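Local structure of prolyl endopeptidase (Myxococcus xanthus, 2BKL) at residues V18-Y24 with H591-H597; D225-F229 with R572-P576; M562-H566 with Y578-E582; H615-V619 with A649-G653. The protein probably hydrolyses oligopeptides as a serine peptidase of the prolyl oligopeptidase family, cutting on the carboxyl side of proline and, less readily, of alanine. The contacts are given in a common frame with arbitrary orientation. Numbering follows the deposited sequence.

Contact 1 of 4, residues V18-Y24 with H591-H597; sequences VQVADPY and HAYSPYH. With MES (2-(N-morpholino)-ethanesulfonic acid), chain D.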
# COMPACT_ATOMS: atom_id res chain seq x y z
N VAL A 18 6.53 -4.87 -34.23
CA VAL A 18 7.81 -4.55 -33.61
C VAL A 18 8.40 -5.81 -32.98
O VAL A 18 7.71 -6.50 -32.25
CB VAL A 18 7.61 -3.51 -32.48
CG1 VAL A 18 8.91 -3.31 -31.70
CG2 VAL A 18 7.11 -2.19 -33.03
N GLN A 19 9.68 -6.07 -33.25
CA GLN A 19 10.41 -7.17 -32.63
C GLN A 19 10.74 -6.82 -31.17
O GLN A 19 11.29 -5.74 -30.89
CB GLN A 19 11.72 -7.44 -33.37
CG GLN A 19 11.54 -7.80 -34.84
CD GLN A 19 10.76 -9.07 -35.03
OE1 GLN A 19 9.59 -9.05 -35.41
NE2 GLN A 19 11.40 -10.20 -34.75
N VAL A 20 10.38 -7.71 -30.27
CA VAL A 20 10.69 -7.59 -28.84
C VAL A 20 11.50 -8.81 -28.41
O VAL A 20 11.01 -9.91 -28.48
CB VAL A 20 9.40 -7.51 -28.00
CG1 VAL A 20 9.70 -7.37 -26.51
CG2 VAL A 20 8.55 -6.35 -28.47
N ALA A 21 12.71 -8.58 -27.94
CA ALA A 21 13.59 -9.64 -27.46
C ALA A 21 13.35 -9.93 -25.97
O ALA A 21 13.16 -9.01 -25.17
CB ALA A 21 15.04 -9.29 -27.71
N ASP A 22 13.42 -11.21 -25.62
CA ASP A 22 13.16 -11.68 -24.26
C ASP A 22 14.20 -12.76 -23.92
O ASP A 22 13.88 -13.94 -23.86
CB ASP A 22 11.73 -12.20 -24.15
CG ASP A 22 11.19 -12.27 -22.74
OD1 ASP A 22 11.97 -12.34 -21.74
OD2 ASP A 22 9.96 -12.29 -22.56
N PRO A 23 15.45 -12.37 -23.73
CA PRO A 23 16.52 -13.36 -23.57
C PRO A 23 16.37 -14.28 -22.39
O PRO A 23 16.86 -15.41 -22.42
CB PRO A 23 17.79 -12.50 -23.46
CG PRO A 23 17.32 -11.15 -23.15
CD PRO A 23 15.96 -10.99 -23.74
N TYR A 24 15.69 -13.82 -21.35
CA TYR A 24 15.56 -14.58 -20.11
C TYR A 24 14.13 -15.08 -19.88
O TYR A 24 13.76 -15.39 -18.77
CB TYR A 24 16.09 -13.74 -18.94
CG TYR A 24 17.51 -13.34 -19.17
CD1 TYR A 24 18.52 -14.29 -19.20
CD2 TYR A 24 17.84 -12.03 -19.47
CE1 TYR A 24 19.83 -13.93 -19.46
CE2 TYR A 24 19.15 -11.67 -19.75
CZ TYR A 24 20.15 -12.63 -19.73
OH TYR A 24 21.44 -12.26 -20.03
N HIS A 591 6.45 -0.24 -23.97
CA HIS A 591 7.72 -0.72 -24.49
C HIS A 591 8.76 0.37 -24.37
O HIS A 591 9.92 0.05 -24.13
CB HIS A 591 7.56 -1.20 -25.93
CG HIS A 591 8.74 -1.96 -26.46
ND1 HIS A 591 9.08 -1.94 -27.79
CD2 HIS A 591 9.61 -2.79 -25.85
CE1 HIS A 591 10.15 -2.70 -27.98
NE2 HIS A 591 10.48 -3.25 -26.83
N ALA A 592 8.36 1.64 -24.44
CA ALA A 592 9.32 2.73 -24.38
C ALA A 592 9.99 2.85 -23.02
O ALA A 592 11.12 3.32 -22.94
CB ALA A 592 8.65 4.01 -24.75
N TYR A 593 9.31 2.45 -21.95
CA TYR A 593 9.91 2.52 -20.61
C TYR A 593 10.20 1.20 -19.88
O TYR A 593 10.92 1.23 -18.89
CB TYR A 593 9.15 3.47 -19.68
CG TYR A 593 7.76 3.03 -19.20
CD1 TYR A 593 7.62 2.07 -18.20
CD2 TYR A 593 6.60 3.63 -19.68
CE1 TYR A 593 6.38 1.72 -17.71
CE2 TYR A 593 5.36 3.28 -19.21
CZ TYR A 593 5.24 2.33 -18.22
OH TYR A 593 3.99 2.01 -17.72
N SER A 594 9.64 0.09 -20.35
CA SER A 594 9.73 -1.26 -19.74
C SER A 594 11.19 -1.54 -19.34
O SER A 594 12.04 -1.67 -20.22
CB SER A 594 9.26 -2.28 -20.75
OG SER A 594 9.39 -3.61 -20.24
N PRO A 595 11.54 -1.49 -18.07
CA PRO A 595 12.96 -1.54 -17.71
C PRO A 595 13.71 -2.76 -18.24
O PRO A 595 14.87 -2.66 -18.63
CB PRO A 595 12.92 -1.50 -16.17
CG PRO A 595 11.71 -0.67 -15.91
CD PRO A 595 10.69 -1.13 -16.91
N TYR A 596 13.06 -3.91 -18.24
CA TYR A 596 13.67 -5.15 -18.70
C TYR A 596 14.14 -5.06 -20.14
O TYR A 596 15.10 -5.72 -20.50
CB TYR A 596 12.68 -6.29 -18.54
CG TYR A 596 13.11 -7.60 -19.16
CD1 TYR A 596 14.21 -8.29 -18.69
CD2 TYR A 596 12.39 -8.15 -20.20
CE1 TYR A 596 14.59 -9.50 -19.24
CE2 TYR A 596 12.78 -9.36 -20.77
CZ TYR A 596 13.86 -10.02 -20.27
OH TYR A 596 14.14 -11.24 -20.85
N HIS A 597 13.48 -4.21 -20.94
CA HIS A 597 13.81 -4.03 -22.35
C HIS A 597 14.74 -2.86 -22.62
O HIS A 597 14.99 -2.52 -23.78
CB HIS A 597 12.52 -3.88 -23.17
CG HIS A 597 11.64 -5.06 -23.06
ND1 HIS A 597 10.59 -5.13 -22.16
CD2 HIS A 597 11.65 -6.24 -23.74
CE1 HIS A 597 10.02 -6.32 -22.27
NE2 HIS A 597 10.63 -7.01 -23.23
O1 MES D . 19.79 -2.74 -25.45
C2 MES D . 18.77 -3.24 -24.55
C3 MES D . 17.74 -4.17 -25.20
N4 MES D . 17.40 -3.71 -26.55
C5 MES D . 18.42 -3.06 -27.37
C6 MES D . 19.78 -3.34 -26.74
C7 MES D . 16.39 -4.49 -27.27
C8 MES D . 15.08 -4.60 -26.46
S MES D . 13.78 -4.85 -27.51
O1S MES D . 13.62 -3.64 -28.34
O2S MES D . 12.57 -5.07 -26.70
O3S MES D . 14.12 -6.05 -28.33
O HOH W 1 9.24 -9.54 -22.87

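Contact 2 of 4, residues D225-F229 with R572-P576; sequences DPTTF and RTWIP. With ZAH (N-[(benzyloxy)carbonyl]-L-alanyl-L-proline), chain C.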
# COMPACT_ATOMS: atom_id res chain seq x y z
N ASP A 225 -14.71 -9.36 -15.58
CA ASP A 225 -13.73 -8.46 -16.14
C ASP A 225 -12.56 -8.35 -15.16
O ASP A 225 -12.71 -7.77 -14.09
CB ASP A 225 -14.38 -7.09 -16.34
CG ASP A 225 -13.50 -6.11 -17.03
OD1 ASP A 225 -12.28 -6.37 -17.13
OD2 ASP A 225 -13.97 -5.04 -17.53
N PRO A 226 -11.43 -8.93 -15.50
CA PRO A 226 -10.30 -8.98 -14.56
C PRO A 226 -9.58 -7.63 -14.44
O PRO A 226 -8.59 -7.55 -13.71
CB PRO A 226 -9.39 -10.06 -15.16
CG PRO A 226 -9.65 -9.92 -16.63
CD PRO A 226 -11.11 -9.60 -16.78
N THR A 227 -10.05 -6.61 -15.16
CA THR A 227 -9.52 -5.27 -14.97
C THR A 227 -10.31 -4.47 -13.95
O THR A 227 -10.10 -3.27 -13.83
CB THR A 227 -9.41 -4.46 -16.28
OG1 THR A 227 -10.73 -4.14 -16.78
CG2 THR A 227 -8.68 -5.25 -17.36
N THR A 228 -11.22 -5.12 -13.24
CA THR A 228 -12.04 -4.49 -12.21
C THR A 228 -11.86 -5.14 -10.86
O THR A 228 -11.35 -6.24 -10.74
CB THR A 228 -13.52 -4.56 -12.55
OG1 THR A 228 -13.95 -5.94 -12.54
CG2 THR A 228 -13.78 -4.01 -13.95
N PHE A 229 -12.33 -4.43 -9.83
CA PHE A 229 -12.61 -5.00 -8.52
C PHE A 229 -14.11 -4.88 -8.23
O PHE A 229 -14.75 -3.92 -8.62
CB PHE A 229 -11.86 -4.31 -7.40
CG PHE A 229 -10.35 -4.36 -7.53
CD1 PHE A 229 -9.66 -3.38 -8.25
CD2 PHE A 229 -9.63 -5.37 -6.92
CE1 PHE A 229 -8.26 -3.44 -8.35
CE2 PHE A 229 -8.24 -5.43 -7.03
CZ PHE A 229 -7.56 -4.47 -7.72
N ARG A 572 -3.76 -8.00 -14.48
CA ARG A 572 -4.83 -7.39 -15.24
C ARG A 572 -5.55 -6.30 -14.45
O ARG A 572 -6.10 -5.36 -15.03
CB ARG A 572 -5.80 -8.44 -15.78
CG ARG A 572 -5.14 -9.32 -16.82
CD ARG A 572 -6.11 -10.21 -17.55
NE ARG A 572 -5.41 -10.95 -18.61
CZ ARG A 572 -5.09 -10.44 -19.80
NH1 ARG A 572 -5.38 -9.20 -20.13
NH2 ARG A 572 -4.40 -11.19 -20.64
N THR A 573 -5.50 -6.37 -13.13
CA THR A 573 -6.14 -5.35 -12.33
C THR A 573 -5.46 -4.00 -12.43
O THR A 573 -6.06 -3.00 -12.01
CB THR A 573 -6.27 -5.74 -10.82
OG1 THR A 573 -4.99 -5.80 -10.19
CG2 THR A 573 -6.96 -7.11 -10.63
N TRP A 574 -4.22 -3.97 -12.93
CA TRP A 574 -3.50 -2.70 -13.11
C TRP A 574 -3.55 -2.17 -14.52
O TRP A 574 -3.02 -1.10 -14.79
CB TRP A 574 -2.05 -2.81 -12.62
CG TRP A 574 -2.02 -3.44 -11.27
CD1 TRP A 574 -2.80 -3.12 -10.22
CD2 TRP A 574 -1.17 -4.50 -10.85
NE1 TRP A 574 -2.53 -3.95 -9.15
CE2 TRP A 574 -1.53 -4.80 -9.52
CE3 TRP A 574 -0.15 -5.24 -11.47
CZ2 TRP A 574 -0.93 -5.84 -8.81
CZ3 TRP A 574 0.44 -6.29 -10.74
CH2 TRP A 574 0.04 -6.56 -9.43
N ILE A 575 -4.25 -2.85 -15.43
CA ILE A 575 -4.39 -2.33 -16.77
C ILE A 575 -5.01 -0.92 -16.83
O ILE A 575 -4.58 -0.10 -17.63
CB ILE A 575 -5.14 -3.35 -17.66
CG1 ILE A 575 -4.19 -4.54 -17.97
CG2 ILE A 575 -5.68 -2.72 -18.96
CD1 ILE A 575 -4.86 -5.74 -18.68
N PRO A 576 -5.98 -0.59 -15.97
CA PRO A 576 -6.50 0.78 -15.98
C PRO A 576 -5.49 1.86 -15.64
O PRO A 576 -5.73 3.05 -15.93
CB PRO A 576 -7.63 0.74 -14.94
CG PRO A 576 -8.08 -0.71 -14.97
CD PRO A 576 -6.76 -1.47 -15.07
C1 ZAH C . 2.49 -2.58 -5.98
O2 ZAH C . 2.66 -1.23 -6.36
C3 ZAH C . 1.38 -3.30 -6.77
C4 ZAH C . 1.70 -3.37 -8.27
C5 ZAH C . 1.06 -2.14 -8.91
C6 ZAH C . -0.07 -1.72 -8.01
N7 ZAH C . 0.10 -2.56 -6.83
C8 ZAH C . -0.78 -2.58 -5.83
O9 ZAH C . -0.57 -3.43 -4.84
C10 ZAH C . -2.15 -1.88 -5.94
C11 ZAH C . -1.86 -0.44 -5.51
N14 ZAH C . -3.13 -2.44 -5.04
C15 ZAH C . -3.69 -3.60 -5.28
O16 ZAH C . -3.46 -4.25 -6.39
O17 ZAH C . -4.60 -4.13 -4.31
C18 ZAH C . -5.05 -5.48 -4.58
C19 ZAH C . -5.77 -6.10 -3.38
C20 ZAH C . -6.99 -5.55 -2.97
C21 ZAH C . -7.66 -6.10 -1.87
C22 ZAH C . -7.12 -7.20 -1.21
C23 ZAH C . -5.91 -7.77 -1.63
C24 ZAH C . -5.24 -7.21 -2.72
O HOH W 2 -8.78 -2.44 -11.51

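Contact 3 of 4, residues M562-H566 with Y578-E582; sequences MVRYH and YGTAE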
# COMPACT_ATOMS: atom_id res chain seq x y z
N MET A 562 7.20 -4.75 -18.64
CA MET A 562 5.89 -4.11 -18.77
C MET A 562 5.18 -4.51 -20.05
O MET A 562 4.04 -4.16 -20.25
CB MET A 562 6.02 -2.59 -18.65
CG MET A 562 6.57 -2.18 -17.31
SD MET A 562 5.53 -2.68 -15.90
CE MET A 562 4.07 -1.79 -16.20
N VAL A 563 5.86 -5.26 -20.91
CA VAL A 563 5.23 -5.83 -22.09
C VAL A 563 4.44 -7.09 -21.72
O VAL A 563 3.48 -7.44 -22.39
CB VAL A 563 6.30 -6.11 -23.18
CG1 VAL A 563 5.71 -6.83 -24.38
CG2 VAL A 563 6.98 -4.80 -23.59
N ARG A 564 4.86 -7.77 -20.66
CA ARG A 564 4.24 -9.04 -20.27
C ARG A 564 3.59 -9.04 -18.87
O ARG A 564 3.04 -10.04 -18.44
CB ARG A 564 5.23 -10.18 -20.35
CG ARG A 564 5.71 -10.46 -21.75
CD ARG A 564 6.75 -11.53 -21.89
NE ARG A 564 6.36 -12.84 -21.39
CZ ARG A 564 5.57 -13.71 -22.03
NH1 ARG A 564 4.96 -13.37 -23.17
NH2 ARG A 564 5.36 -14.91 -21.50
N TYR A 565 3.62 -7.93 -18.15
CA TYR A 565 3.16 -7.95 -16.75
C TYR A 565 1.70 -8.42 -16.58
O TYR A 565 1.36 -9.00 -15.57
CB TYR A 565 3.37 -6.59 -16.06
CG TYR A 565 2.22 -5.65 -16.29
CD1 TYR A 565 2.14 -4.86 -17.44
CD2 TYR A 565 1.13 -5.61 -15.41
CE1 TYR A 565 1.04 -4.03 -17.68
CE2 TYR A 565 0.01 -4.78 -15.66
CZ TYR A 565 -0.03 -4.01 -16.77
OH TYR A 565 -1.13 -3.24 -17.00
N HIS A 566 0.87 -8.11 -17.56
CA HIS A 566 -0.56 -8.38 -17.46
C HIS A 566 -0.88 -9.90 -17.49
O HIS A 566 -1.99 -10.30 -17.17
CB HIS A 566 -1.31 -7.68 -18.58
CG HIS A 566 -0.86 -8.09 -19.94
ND1 HIS A 566 0.34 -7.67 -20.48
CD2 HIS A 566 -1.39 -8.96 -20.84
CE1 HIS A 566 0.52 -8.25 -21.66
NE2 HIS A 566 -0.52 -9.04 -21.90
N TYR A 578 -1.75 1.30 -16.16
CA TYR A 578 -0.59 1.23 -17.03
C TYR A 578 -0.93 1.06 -18.52
O TYR A 578 -0.14 1.43 -19.37
CB TYR A 578 0.24 0.03 -16.67
CG TYR A 578 0.89 0.01 -15.31
CD1 TYR A 578 1.70 1.06 -14.88
CD2 TYR A 578 0.74 -1.08 -14.46
CE1 TYR A 578 2.32 1.02 -13.65
CE2 TYR A 578 1.39 -1.14 -13.22
CZ TYR A 578 2.19 -0.08 -12.81
OH TYR A 578 2.81 -0.16 -11.59
N GLY A 579 -2.09 0.48 -18.82
CA GLY A 579 -2.44 0.01 -20.16
C GLY A 579 -1.98 -1.44 -20.33
O GLY A 579 -1.40 -2.04 -19.41
N THR A 580 -2.26 -2.02 -21.49
CA THR A 580 -1.84 -3.38 -21.77
C THR A 580 -1.18 -3.46 -23.13
O THR A 580 -1.70 -2.95 -24.13
CB THR A 580 -3.01 -4.37 -21.75
OG1 THR A 580 -2.58 -5.63 -22.30
CG2 THR A 580 -4.22 -3.89 -22.56
N ALA A 581 -0.06 -4.18 -23.19
CA ALA A 581 0.62 -4.37 -24.45
C ALA A 581 -0.19 -5.17 -25.47
O ALA A 581 0.24 -5.26 -26.63
CB ALA A 581 1.96 -5.01 -24.20
N GLU A 582 -1.33 -5.71 -25.07
CA GLU A 582 -2.24 -6.34 -26.01
C GLU A 582 -2.81 -5.32 -27.02
O GLU A 582 -3.28 -5.70 -28.09
CB GLU A 582 -3.40 -7.04 -25.28
CG GLU A 582 -2.93 -8.23 -24.45
CD GLU A 582 -3.88 -8.67 -23.36
OE1 GLU A 582 -4.37 -7.79 -22.59
OE2 GLU A 582 -4.10 -9.92 -23.24
O HOH W 3 1.38 -5.04 -20.88

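Contact 4 of 4, residues H615-V619 with A649-G653; sequences HDDRV and AGHGG. With ZAH (N-[(benzyloxy)carbonyl]-L-alanyl-L-proline), chain C.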
# COMPACT_ATOMS: atom_id res chain seq x y z
N HIS A 615 6.80 -15.82 -1.94
CA HIS A 615 5.37 -16.15 -2.03
C HIS A 615 4.55 -14.94 -2.41
O HIS A 615 3.39 -14.81 -2.03
CB HIS A 615 4.86 -16.71 -0.70
CG HIS A 615 5.05 -18.18 -0.55
ND1 HIS A 615 6.13 -18.73 0.10
CD2 HIS A 615 4.29 -19.22 -0.96
CE1 HIS A 615 6.03 -20.04 0.09
NE2 HIS A 615 4.92 -20.37 -0.54
N ASP A 616 5.11 -14.07 -3.23
CA ASP A 616 4.36 -12.92 -3.74
C ASP A 616 3.36 -13.37 -4.80
O ASP A 616 3.71 -13.64 -5.95
CB ASP A 616 5.32 -11.86 -4.28
CG ASP A 616 4.65 -10.53 -4.55
OD1 ASP A 616 3.39 -10.48 -4.65
OD2 ASP A 616 5.35 -9.50 -4.66
N ASP A 617 2.11 -13.47 -4.37
CA ASP A 617 1.00 -13.85 -5.25
C ASP A 617 0.24 -12.66 -5.84
O ASP A 617 -0.89 -12.78 -6.33
CB ASP A 617 0.02 -14.83 -4.55
CG ASP A 617 -0.63 -14.26 -3.29
OD1 ASP A 617 -0.21 -13.19 -2.81
OD2 ASP A 617 -1.59 -14.89 -2.73
N ARG A 618 0.86 -11.51 -5.80
CA ARG A 618 0.30 -10.29 -6.39
C ARG A 618 1.16 -9.87 -7.57
O ARG A 618 0.68 -9.86 -8.71
CB ARG A 618 0.22 -9.19 -5.34
CG ARG A 618 -0.63 -8.01 -5.80
CD ARG A 618 -0.75 -6.82 -4.85
NE ARG A 618 -1.16 -7.21 -3.50
CZ ARG A 618 -1.21 -6.39 -2.46
NH1 ARG A 618 -0.96 -5.09 -2.58
NH2 ARG A 618 -1.54 -6.85 -1.26
N VAL A 619 2.41 -9.51 -7.29
CA VAL A 619 3.40 -9.16 -8.30
C VAL A 619 4.30 -10.35 -8.55
O VAL A 619 5.02 -10.81 -7.67
CB VAL A 619 4.24 -7.95 -7.83
CG1 VAL A 619 5.43 -7.70 -8.78
CG2 VAL A 619 3.35 -6.70 -7.73
N ALA A 649 7.37 -15.30 2.47
CA ALA A 649 7.04 -13.90 2.39
C ALA A 649 6.10 -13.60 1.24
O ALA A 649 6.34 -14.01 0.11
CB ALA A 649 8.31 -13.07 2.25
N GLY A 650 5.04 -12.87 1.55
CA GLY A 650 4.17 -12.28 0.55
C GLY A 650 4.68 -10.93 0.09
O GLY A 650 5.82 -10.53 0.39
N HIS A 651 3.81 -10.24 -0.64
CA HIS A 651 4.12 -8.96 -1.26
C HIS A 651 4.62 -7.94 -0.27
O HIS A 651 5.50 -7.13 -0.58
CB HIS A 651 2.90 -8.41 -1.98
CG HIS A 651 3.20 -7.23 -2.83
ND1 HIS A 651 4.05 -7.30 -3.91
CD2 HIS A 651 2.84 -5.93 -2.71
CE1 HIS A 651 4.19 -6.10 -4.44
NE2 HIS A 651 3.45 -5.25 -3.75
N GLY A 652 4.11 -7.99 0.95
CA GLY A 652 4.55 -7.07 1.98
C GLY A 652 5.52 -7.66 3.00
O GLY A 652 5.67 -7.10 4.07
N GLY A 653 6.18 -8.77 2.68
CA GLY A 653 7.15 -9.38 3.57
C GLY A 653 6.60 -10.55 4.39
O GLY A 653 5.47 -11.01 4.17
C1 ZAH C . 2.49 -2.58 -5.98
O2 ZAH C . 2.66 -1.23 -6.36
C3 ZAH C . 1.38 -3.30 -6.77
C4 ZAH C . 1.70 -3.37 -8.27
C5 ZAH C . 1.06 -2.14 -8.91
C6 ZAH C . -0.07 -1.72 -8.01
N7 ZAH C . 0.10 -2.56 -6.83
C8 ZAH C . -0.78 -2.58 -5.83
O9 ZAH C . -0.57 -3.43 -4.84
C10 ZAH C . -2.15 -1.88 -5.94
C11 ZAH C . -1.86 -0.44 -5.51
N14 ZAH C . -3.13 -2.44 -5.04
C15 ZAH C . -3.69 -3.60 -5.28
O16 ZAH C . -3.46 -4.25 -6.39
O17 ZAH C . -4.60 -4.13 -4.31
C18 ZAH C . -5.05 -5.48 -4.58
C19 ZAH C . -5.77 -6.10 -3.38
C20 ZAH C . -6.99 -5.55 -2.97
C21 ZAH C . -7.66 -6.10 -1.87
C22 ZAH C . -7.12 -7.20 -1.21
C23 ZAH C . -5.91 -7.77 -1.63
C24 ZAH C . -5.24 -7.21 -2.72
O HOH W 4 1.17 -11.18 -1.42

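Contact 1 of 4, residues V18-Y24 with H591-H597
Strand 18-21, half of an N-terminal beta hairpin with strand 12-15, passes over the end of helix 584-593 and the 3-10 turn that follows it, and the backbones stay well separated: the nearest CA atoms, of Ala21 and His597, are 7.6 Å apart. Side chains therefore join this hairpin, part of the catalytic domain as in other prolyl oligopeptidases, to the C-terminal part of its alpha/beta-hydrolase fold. Val20 meets two imidazoles with its two methyl groups, CG2 over the face of the His591 ring in a CH-pi contact (4.2 Å to the centroid) and CG1 3.4 Å from His597 NE2. A MES molecule, probably from the crystallisation liquor, joins the two sides through Ala21 N and His591 NE2. Beyond the strand, Asp22 is buried yet well paired, with salt bridges to Arg25 and Lys626. Tyr596 reaches this corner with its phenol end: its OH donates to Asp22 OD1 at 2.6 Å and accepts from Tyr24 N at 3.1 Å.

Contact 2 of 4, residues D225-F229 with R572-P576
Asp225 opens a type I beta turn that closes at Thr228, and it shapes this loop of the beta-propeller domain without itself touching 572-576. Its OD1 accepts from Thr227 N at 3.0 Å, an Asx turn, and from Thr227 OG1 at 2.7 Å. Pro226 comes next, its CG resting 3.7 Å from Arg572 CD, on the aliphatic part of a side chain whose guanidinium leads away to salt bridges with Asp196 and Glu582. At Thr227 the backbones come closest, with 4.3 Å between its CA and that of Thr573; the same Thr227 CA makes a CH...O contact with Arg572 O at 3.4 Å. Its CG2 lies 4.0 Å from Ile575 CB, and its carbonyl O 3.5 Å from Pro576 CG. Thr228 turns away, its OG1 donating to Asp225 O at 2.7 Å. Phe229 then brings its ring back, CZ standing 3.6 Å from Thr573 CB. Next to Thr573, Trp574 faces the pocket, where its NE1 donates to O16 of the bound ZAH at 2.9 Å. A water donating to both Thr227 O and Thr573 O, each at 2.8 Å, supplies a polar link. Between these two segments the contact is made by van der Waals packing and this one bridging water, with no direct hydrogen bond to break, which would be compatible with the interdomain movement thought to matter in catalysis by this family.

Contact 3 of 4, residues M562-H566 with Y578-E582
Met562 CE sits squarely over the Tyr578 ring, 3.8 Å from its centroid and 11° off the normal, a CH-pi contact that also brings the sulfur into a Met-aromatic contact. Tyr578 in turn directs its edge at the face of Tyr565, a T-shaped pair with centroids 5.4 Å apart and planes at 79°. Outside this aromatic centre, Ala581 CB packs 3.4 Å from Val563 O. Polar groups then tie the loops on both sides of helix 575-578: Tyr565 OH donates to Gly579 O at 2.7 Å, and a water links Met562 O with Ala581 N, each at 2.9 Å. Toward the polar edge, Thr580 OG1 lies over one face of the His566 ring; it accepts from Glu582 N at 3.0 Å in an ST turn and donates to Glu582 OE1 at 2.8 Å. The Tyr578 hydroxyl is hydrogen-bonded to Asn534 OD1, in the ligand pocket. Apolar packing thus holds the pocket residue's ring, while its polar end remains engaged on the pocket side.

Contact 4 of 4, residues H615-V619 with A649-G653
A buried carboxylate here serves two structures at once: Asp616 OD2 accepts from His651 ND1 at 2.7 Å, nearly in line at 172°, while OD1 accepts from Arg618 N and Val619 N, each at 3.0 Å. The bond from Arg618 N makes an Asx turn, and with that from Val619 N an Asx motif, so the loop curls round its own aspartate. With Ser533 on the nucleophile elbow, which His651 touches, the arrangement fits the Ser-His-Asp catalytic triad of an alpha/beta hydrolase, the two loops following strands 607-613 and 641-646. Their backbones approach to 4.3 Å at the CA atoms of Asp616 and Gly650, and His615 N donates to Ala649 O at 2.8 Å. His651 occupies the second position of a type I turn from Gly650 to Gly653, and a water links its N to Asp617 OD1. Val619 CG2 packs 3.4 Å from His651 CE1. On the ligand side the Arg618 guanidinium has His651 CD2 over one face and ZAH C24, of the benzyl ring, over the opposite one, with a salt bridge to Asp145 of the propeller domain. Arg618 NH1 donates to ZAH O9 at 2.8 Å, and His651 NE2 stands 3.6 Å from ZAH C1.

Overall arrangement
The four contacts illustrate how segments scattered along the sequence converge on a pocket between two domains. Contacts 2 and 4, with centres about 19 Å apart, both touch ZAH and meet where Trp574 CH2 packs 3.7 Å from Val619 CG2; contact 3 brings Tyr578 to the same ligand, although its nearest atoms stay about 7 Å from contact 4. Contacts 2 and 3 interleave along the chain and are joined by a salt bridge, Arg572 NH2 to Glu582 OE2 at 2.9 Å. Contact 1 lies further out, its centre about 11 Å from contact 3's and about 24 Å from contact 4's. Met562 N and Ser594 OG, 2.9 Å apart, connect it to contact 3 and so, indirectly, to the pocket.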